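Local coordinates for lipopolysaccharide core biosynthesis protein (Thermoplasma volcanium GSS1, PDB 3GLV) that probably transfers the AMP portion of ATP to flavin mononucleotide, making the coenzyme FAD and releasing diphosphate, at residues A[10-14]-A[56-60]; A[30-36]-A[66-72]; A[37-41]-A[71-75]. All coordinates share one frame; numbering follows the deposited sequence.

Contact 1: residues A[10-14]-A[56-60]; sequences VFDIL and RLALI. With SO4 (sulfate ion), chain C.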
# COMPACT_ATOMS: atom_id res chain seq x y z
N VAL A 10 -8.98 -7.23 8.09
CA VAL A 10 -9.01 -5.96 8.76
C VAL A 10 -8.07 -4.99 8.08
O VAL A 10 -8.45 -3.87 7.87
CB VAL A 10 -8.66 -6.13 10.28
CG1 VAL A 10 -8.61 -4.82 10.94
CG2 VAL A 10 -9.72 -7.11 11.03
N PHE A 11 -6.84 -5.42 7.78
CA PHE A 11 -5.80 -4.60 7.15
C PHE A 11 -5.53 -3.33 7.95
O PHE A 11 -5.60 -2.23 7.41
CB PHE A 11 -6.17 -4.26 5.68
CG PHE A 11 -6.51 -5.50 4.85
CD1 PHE A 11 -5.49 -6.39 4.48
CD2 PHE A 11 -7.84 -5.80 4.50
CE1 PHE A 11 -5.79 -7.56 3.76
CE2 PHE A 11 -8.15 -6.96 3.78
CZ PHE A 11 -7.11 -7.84 3.42
N ASP A 12 -5.28 -3.48 9.24
CA ASP A 12 -5.08 -2.32 10.11
C ASP A 12 -3.75 -1.62 9.78
O ASP A 12 -3.72 -0.46 9.30
CB ASP A 12 -5.17 -2.72 11.58
CG ASP A 12 -5.25 -1.54 12.50
OD1 ASP A 12 -5.72 -0.43 12.10
OD2 ASP A 12 -4.86 -1.77 13.68
N ILE A 13 -2.66 -2.33 10.02
CA ILE A 13 -1.33 -1.83 9.65
C ILE A 13 -0.85 -2.67 8.49
O ILE A 13 -0.63 -3.88 8.69
CB ILE A 13 -0.32 -1.95 10.78
CG1 ILE A 13 -0.80 -1.22 12.03
CG2 ILE A 13 1.12 -1.40 10.34
CD1 ILE A 13 -1.07 0.22 11.76
N LEU A 14 -0.70 -2.06 7.31
CA LEU A 14 -0.34 -2.86 6.12
C LEU A 14 1.05 -3.43 6.26
O LEU A 14 1.99 -2.74 6.70
CB LEU A 14 -0.42 -2.08 4.79
CG LEU A 14 -1.77 -1.87 4.12
CD1 LEU A 14 -1.70 -1.07 2.83
CD2 LEU A 14 -2.43 -3.27 3.87
N ARG A 56 -8.88 2.47 6.64
CA ARG A 56 -8.31 1.18 6.25
C ARG A 56 -8.73 0.82 4.83
O ARG A 56 -7.94 0.28 4.05
CB ARG A 56 -8.67 0.06 7.23
CG ARG A 56 -8.02 0.24 8.60
CD ARG A 56 -8.30 -0.90 9.65
NE ARG A 56 -9.62 -0.82 10.27
CZ ARG A 56 -10.70 -1.50 9.88
NH1 ARG A 56 -10.62 -2.37 8.88
NH2 ARG A 56 -11.86 -1.35 10.53
N LEU A 57 -10.01 1.05 4.52
CA LEU A 57 -10.57 0.76 3.20
C LEU A 57 -9.85 1.58 2.12
O LEU A 57 -9.47 1.03 1.11
CB LEU A 57 -12.09 1.08 3.16
CG LEU A 57 -12.85 1.09 1.78
CD1 LEU A 57 -12.86 -0.25 1.17
CD2 LEU A 57 -14.32 1.49 1.95
N ALA A 58 -9.73 2.89 2.34
CA ALA A 58 -9.06 3.81 1.39
C ALA A 58 -7.61 3.40 1.10
O ALA A 58 -7.16 3.44 -0.05
CB ALA A 58 -9.11 5.24 1.92
N LEU A 59 -6.87 3.01 2.14
CA LEU A 59 -5.50 2.60 1.92
C LEU A 59 -5.46 1.33 1.09
O LEU A 59 -4.73 1.29 0.10
CB LEU A 59 -4.73 2.41 3.23
CG LEU A 59 -3.23 2.39 3.16
CD1 LEU A 59 -2.57 3.59 2.39
CD2 LEU A 59 -2.65 2.25 4.61
N ILE A 60 -6.24 0.32 1.46
CA ILE A 60 -6.29 -0.94 0.66
C ILE A 60 -6.57 -0.67 -0.85
O ILE A 60 -6.01 -1.30 -1.73
CB ILE A 60 -7.36 -1.92 1.24
CG1 ILE A 60 -6.72 -2.82 2.29
CG2 ILE A 60 -8.01 -2.81 0.17
CD1 ILE A 60 -5.64 -3.72 1.71
S SO4 C . -6.05 -9.18 8.89
O1 SO4 C . -5.75 -9.36 10.32
O2 SO4 C . -7.49 -9.38 8.72
O3 SO4 C . -5.79 -7.77 8.50
O4 SO4 C . -5.26 -10.23 8.25
O HOH W 1 -5.50 -0.60 5.09

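Contact 2: residues A[30-36]-A[66-72]; sequences DELVVVV and VDRAILG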
# COMPACT_ATOMS: atom_id res chain seq x y z
N ASP A 30 -9.28 -12.28 -12.49
CA ASP A 30 -9.17 -11.05 -13.27
C ASP A 30 -9.56 -9.82 -12.53
O ASP A 30 -9.17 -8.71 -12.90
CB ASP A 30 -10.13 -11.19 -14.46
CG ASP A 30 -9.75 -12.34 -15.34
OD1 ASP A 30 -8.67 -12.21 -15.95
OD2 ASP A 30 -10.48 -13.36 -15.40
N GLU A 31 -10.39 -9.97 -11.50
CA GLU A 31 -10.79 -8.87 -10.67
C GLU A 31 -10.63 -9.30 -9.19
O GLU A 31 -11.15 -10.31 -8.80
CB GLU A 31 -12.25 -8.53 -10.96
CG GLU A 31 -12.82 -7.37 -10.18
CD GLU A 31 -14.31 -7.30 -10.24
OE1 GLU A 31 -14.95 -8.35 -10.37
OE2 GLU A 31 -14.86 -6.21 -10.08
N LEU A 32 -9.89 -8.52 -8.41
CA LEU A 32 -9.83 -8.69 -6.97
C LEU A 32 -10.68 -7.67 -6.24
O LEU A 32 -10.47 -6.46 -6.40
CB LEU A 32 -8.38 -8.64 -6.49
CG LEU A 32 -8.19 -8.81 -4.97
CD1 LEU A 32 -8.63 -10.19 -4.50
CD2 LEU A 32 -6.70 -8.59 -4.60
N VAL A 33 -11.70 -8.19 -5.51
CA VAL A 33 -12.54 -7.41 -4.60
C VAL A 33 -12.07 -7.73 -3.22
O VAL A 33 -11.99 -8.93 -2.78
CB VAL A 33 -14.09 -7.72 -4.78
CG1 VAL A 33 -14.94 -6.91 -3.80
CG2 VAL A 33 -14.59 -7.50 -6.26
N VAL A 34 -11.72 -6.69 -2.48
CA VAL A 34 -11.34 -6.89 -1.07
C VAL A 34 -12.40 -6.40 -0.14
O VAL A 34 -12.92 -5.22 -0.29
CB VAL A 34 -9.96 -6.21 -0.75
CG1 VAL A 34 -9.61 -6.41 0.74
CG2 VAL A 34 -8.86 -6.71 -1.69
N VAL A 35 -12.78 -7.25 0.81
CA VAL A 35 -13.80 -6.84 1.78
C VAL A 35 -13.13 -6.55 3.13
O VAL A 35 -12.51 -7.42 3.75
CB VAL A 35 -14.89 -7.93 1.96
CG1 VAL A 35 -15.97 -7.52 3.04
CG2 VAL A 35 -15.52 -8.29 0.60
N VAL A 36 -13.22 -5.30 3.53
CA VAL A 36 -12.50 -4.74 4.67
C VAL A 36 -13.43 -4.71 5.89
O VAL A 36 -14.54 -4.13 5.82
CB VAL A 36 -12.02 -3.29 4.34
CG1 VAL A 36 -11.36 -2.62 5.58
CG2 VAL A 36 -11.07 -3.31 3.17
N VAL A 66 -5.41 -4.45 -6.18
CA VAL A 66 -6.77 -4.38 -5.76
C VAL A 66 -7.63 -3.63 -6.78
O VAL A 66 -7.45 -2.40 -7.02
CB VAL A 66 -6.93 -3.72 -4.33
CG1 VAL A 66 -8.39 -3.63 -3.93
CG2 VAL A 66 -6.13 -4.47 -3.28
N ASP A 67 -8.62 -4.33 -7.31
CA ASP A 67 -9.54 -3.67 -8.26
C ASP A 67 -10.63 -2.91 -7.54
O ASP A 67 -10.90 -1.77 -7.91
CB ASP A 67 -10.07 -4.67 -9.24
CG ASP A 67 -8.95 -5.27 -10.05
OD1 ASP A 67 -8.31 -4.47 -10.76
OD2 ASP A 67 -8.64 -6.47 -9.90
N ARG A 68 -11.21 -3.52 -6.50
CA ARG A 68 -12.30 -2.89 -5.75
C ARG A 68 -12.24 -3.26 -4.29
O ARG A 68 -11.91 -4.40 -3.94
CB ARG A 68 -13.67 -3.34 -6.27
CG ARG A 68 -14.15 -2.50 -7.42
CD ARG A 68 -15.47 -3.03 -7.98
NE ARG A 68 -16.48 -3.09 -6.93
CZ ARG A 68 -17.20 -4.17 -6.61
NH1 ARG A 68 -17.07 -5.33 -7.27
NH2 ARG A 68 -18.08 -4.07 -5.62
N ALA A 69 -12.59 -2.30 -3.44
CA ALA A 69 -12.64 -2.53 -2.01
C ALA A 69 -13.91 -2.01 -1.43
O ALA A 69 -14.35 -0.90 -1.75
CB ALA A 69 -11.42 -1.92 -1.32
N ILE A 70 -14.50 -2.83 -0.57
CA ILE A 70 -15.72 -2.49 0.12
C ILE A 70 -15.71 -2.84 1.60
O ILE A 70 -14.99 -3.75 2.07
CB ILE A 70 -16.97 -3.10 -0.55
CG1 ILE A 70 -16.92 -4.61 -0.52
CG2 ILE A 70 -17.15 -2.60 -2.03
CD1 ILE A 70 -18.27 -5.17 -0.88
N LEU A 71 -16.55 -2.14 2.34
CA LEU A 71 -16.76 -2.49 3.74
C LEU A 71 -17.64 -3.76 3.84
O LEU A 71 -18.60 -3.94 3.11
CB LEU A 71 -17.37 -1.30 4.47
CG LEU A 71 -16.50 -0.42 5.40
CD1 LEU A 71 -15.03 -0.56 5.28
CD2 LEU A 71 -16.93 1.09 5.34
N GLY A 72 -17.32 -4.62 4.77
CA GLY A 72 -18.11 -5.79 5.01
C GLY A 72 -19.39 -5.53 5.79
O GLY A 72 -19.73 -4.42 6.11
O HOH W 2 -6.78 -6.17 -13.06

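Contact 3: residues A[37-41]-A[71-75]; sequences ARDST and LGHEG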
# COMPACT_ATOMS: atom_id res chain seq x y z
N ALA A 37 -13.02 -5.31 7.01
CA ALA A 37 -13.88 -5.41 8.20
C ALA A 37 -14.23 -4.02 8.77
O ALA A 37 -13.38 -3.15 8.86
CB ALA A 37 -13.20 -6.24 9.27
N ARG A 38 -15.51 -3.82 9.09
CA ARG A 38 -15.95 -2.69 9.87
C ARG A 38 -15.27 -2.68 11.23
O ARG A 38 -14.87 -3.71 11.75
CB ARG A 38 -17.47 -2.73 10.09
CG ARG A 38 -18.20 -2.42 8.80
CD ARG A 38 -19.68 -2.33 8.88
NE ARG A 38 -20.19 -2.01 7.55
CZ ARG A 38 -20.33 -0.77 7.05
NH1 ARG A 38 -20.04 0.30 7.79
NH2 ARG A 38 -20.77 -0.60 5.80
N ASP A 39 -15.17 -1.50 11.79
CA ASP A 39 -14.61 -1.35 13.13
C ASP A 39 -15.37 -2.16 14.20
O ASP A 39 -14.73 -2.78 15.05
CB ASP A 39 -14.54 0.13 13.54
CG ASP A 39 -13.49 0.95 12.72
OD1 ASP A 39 -12.31 0.48 12.48
OD2 ASP A 39 -13.84 2.13 12.40
N SER A 40 -16.70 -2.21 14.14
CA SER A 40 -17.45 -3.05 15.12
C SER A 40 -17.10 -4.53 15.02
O SER A 40 -16.85 -5.21 16.02
CB SER A 40 -18.98 -2.87 15.00
OG SER A 40 -19.45 -2.90 13.64
N THR A 41 -17.11 -5.05 13.80
CA THR A 41 -16.74 -6.45 13.55
C THR A 41 -15.35 -6.76 14.11
O THR A 41 -15.19 -7.70 14.89
CB THR A 41 -16.73 -6.72 12.01
OG1 THR A 41 -17.98 -6.27 11.48
CG2 THR A 41 -16.51 -8.20 11.70
N LEU A 71 -16.55 -2.14 2.34
CA LEU A 71 -16.76 -2.49 3.74
C LEU A 71 -17.64 -3.76 3.84
O LEU A 71 -18.60 -3.94 3.11
CB LEU A 71 -17.37 -1.30 4.47
CG LEU A 71 -16.50 -0.42 5.40
CD1 LEU A 71 -15.03 -0.56 5.28
CD2 LEU A 71 -16.93 1.09 5.34
N GLY A 72 -17.32 -4.62 4.77
CA GLY A 72 -18.11 -5.79 5.01
C GLY A 72 -19.39 -5.53 5.79
O GLY A 72 -19.73 -4.42 6.11
N HIS A 73 -20.10 -6.60 6.08
CA HIS A 73 -21.36 -6.53 6.78
C HIS A 73 -21.26 -6.95 8.20
O HIS A 73 -20.86 -8.05 8.52
CB HIS A 73 -22.43 -7.36 6.10
CG HIS A 73 -23.05 -6.66 4.94
ND1 HIS A 73 -23.61 -5.42 5.05
CD2 HIS A 73 -23.18 -7.02 3.65
CE1 HIS A 73 -24.07 -5.04 3.88
NE2 HIS A 73 -23.82 -6.00 3.02
N GLU A 74 -21.68 -6.03 9.02
CA GLU A 74 -21.53 -6.00 10.44
C GLU A 74 -21.52 -7.29 11.25
O GLU A 74 -21.01 -7.30 12.35
CB GLU A 74 -22.53 -4.99 10.98
CG GLU A 74 -22.56 -3.68 10.14
CD GLU A 74 -23.20 -3.82 8.77
OE1 GLU A 74 -23.59 -4.92 8.40
OE2 GLU A 74 -23.36 -2.81 8.06
N GLY A 75 -22.08 -8.37 10.73
CA GLY A 75 -21.97 -9.64 11.41
C GLY A 75 -22.67 -10.71 10.63
O GLY A 75 -23.41 -11.51 11.17

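Contact 1: residues A[10-14]-A[56-60]
R56 reaches from its helix along the backbone of the loop 10-14 and ends on the carbonyl of V10. There NH1 donates to V10 O over 2.8 Å, in the carbonyl plane and on a lone pair; the bond is bent (144°), the oxygen being tilted out of the guanidinium plane. A turn in the arginine chain at chi3 (-77°) follows the passage of R56 CD past D12 CA at 3.5 Å, and V10 CG1 lies over one guanidinium face. D12 OD1 rests 3.6 Å from R56 CD, yet the carboxylate stands almost perpendicular to the guanidinium, and its oxygens accept from the backbone N of F51 and I50. R56 instead pairs with D39 and also donates to A37 O and F51 O. A methionine in its place would remove the guanidinium and would probably leave the D39 charge without its mate and the V10, A37 and F51 carbonyls without these N-H donors.

I60 CD1 makes a CH-pi contact over one face of the F11 ring, 4.0 Å from the F11 centroid, while sulfate O3 lies over the opposite one. This ion probably comes from the crystallisation liquor; V10 N donates to its O2 and F11 N to its O3, each over 2.7 Å, and H18 of helix 16-26 bonds it too, all three residues being inferred to bind ATP. A water bridges F11 O and R56 O, 2.8 Å from each. Farther along, L14 and L59 run antiparallel side by side, L14 CD1 3.8 Å from L59 CG, as L14 CD2 meets I60.

The contact ties the loop after strand 4-9 to helix 53-60; F11 and I60 also pack on V34 of strand 31-36 and L22 of helix 16-26, and L14 meets L59 of the second subunit.

Contact 2: residues A[30-36]-A[66-72]
Strands 31-36 and 68-71 form an outer parallel pair in the five-stranded, Rossmann-like sheet (order 3-2-1-4-5) of the nucleotidyltransferase fold, strand 68-71 being the outermost on its side within the chain. Their segments run at 22° to each other, and the paired residues are V33 with R68, V34 with A69, V35 with I70 and V36 with L71. As parallel geometry requires, the bonds alternate: V34 N donates to R68 O (2.7 Å), I70 N to V34 O, V36 N to I70 O (2.8 Å) and G72 N to V36 O. At the start of the ladder L32 O accepts from two donors, R68 N and D67 N.

D67 extends the ladder with its side chain. With CG beside the backbone N (chi1 -62°), its OD2 accepts from L32 N at 2.8 Å through the anti lone pair, and K26 supplies a charge partner to the same oxygen.

Side chains divide between the faces. V34 turns to the face of A69, V36 and L71, where its CG2 touches V66 CG1 at 3.8 Å and helices 16-26 and 53-60 pack. On the other face the R68 guanidinium lies beside V33, with NH1 3.4 Å from V33 CG2. E31 OE2 approaches the same guanidinium at its edge in a long salt bridge, 3.7 Å from R68 NH1; the other oxygen of E31 pairs with R4. Where strand 68-71 gives out, V35 CG1 packs directly against the backbone, 3.4 Å from G72 CA, a spot where a side-chain beta carbon would come tight against that methyl.

Contact 3: residues A[37-41]-A[71-75]
The guanidinium of R38 is layered between E74 of the opposing loop and L71 at the end of strand 68-71: E74 OE2 lies over one face and L71 CB over the other, 3.7 Å from R38 NH2. At the edge, near the plane, comes G72 O, which accepts from R38 NE over 2.8 Å, nearly along its C=O axis although tilted somewhat from the guanidinium plane. The carboxylate of E74 is almost parallel to the guanidinium, their planes 9° apart, and the two side chains run side by side in the same direction. The salt bridge is one of charges alone: E74 OE2 is 3.3 Å from R38 NE, well out of the guanidinium plane, and no N-H points at it.

The torsions fit this layering. R38 stays extended from CG to NE and reaches across to the loop, whereas in E74 chi1 (-44°) sets CG 3.4 Å from R38 CD and a bend at chi2 (72°) turns the carboxylate over the guanidinium face. The other oxygen, E74 OE1, receives a weak bond from H73 ND1 at the edge of the imidazole, whose NE2 is held by E83. T41, in the first turn of helix 39-44, places OG1 3.3 Å from E74 O, at most a weak hydrogen bond.

R38 stands at the N-cap position of that helix, yet its side chain serves the loop after strand 68-71. The chemistry implies a division of labour: the NE bond to G72 O gives the direction, while the charge of E74 probably adds attraction that depends little on angle.

How the contacts relate
Contact 2 is the outer strand pair of the sheet; contact 1 packs on one face of it, and contact 3 follows at the C-terminal ends of its strands. Contact 2 supplies the strands on which contact 1 rests: F11 CE2 lies 3.4 Å from V34 CG1, and L57 CD1 is 3.3 Å from A69 C. Contact 3 continues both strands into the loops beyond them, sharing L71 and G72 with contact 2. Contacts 1 and 3 meet through R56, whose NH2 is 2.7 Å from D39 OD1 in a salt bridge. Only contact 1 holds inferred ATP-binding residues, V10 and F11; the T41 side chain of contact 3 is about 7 Å from that of V10.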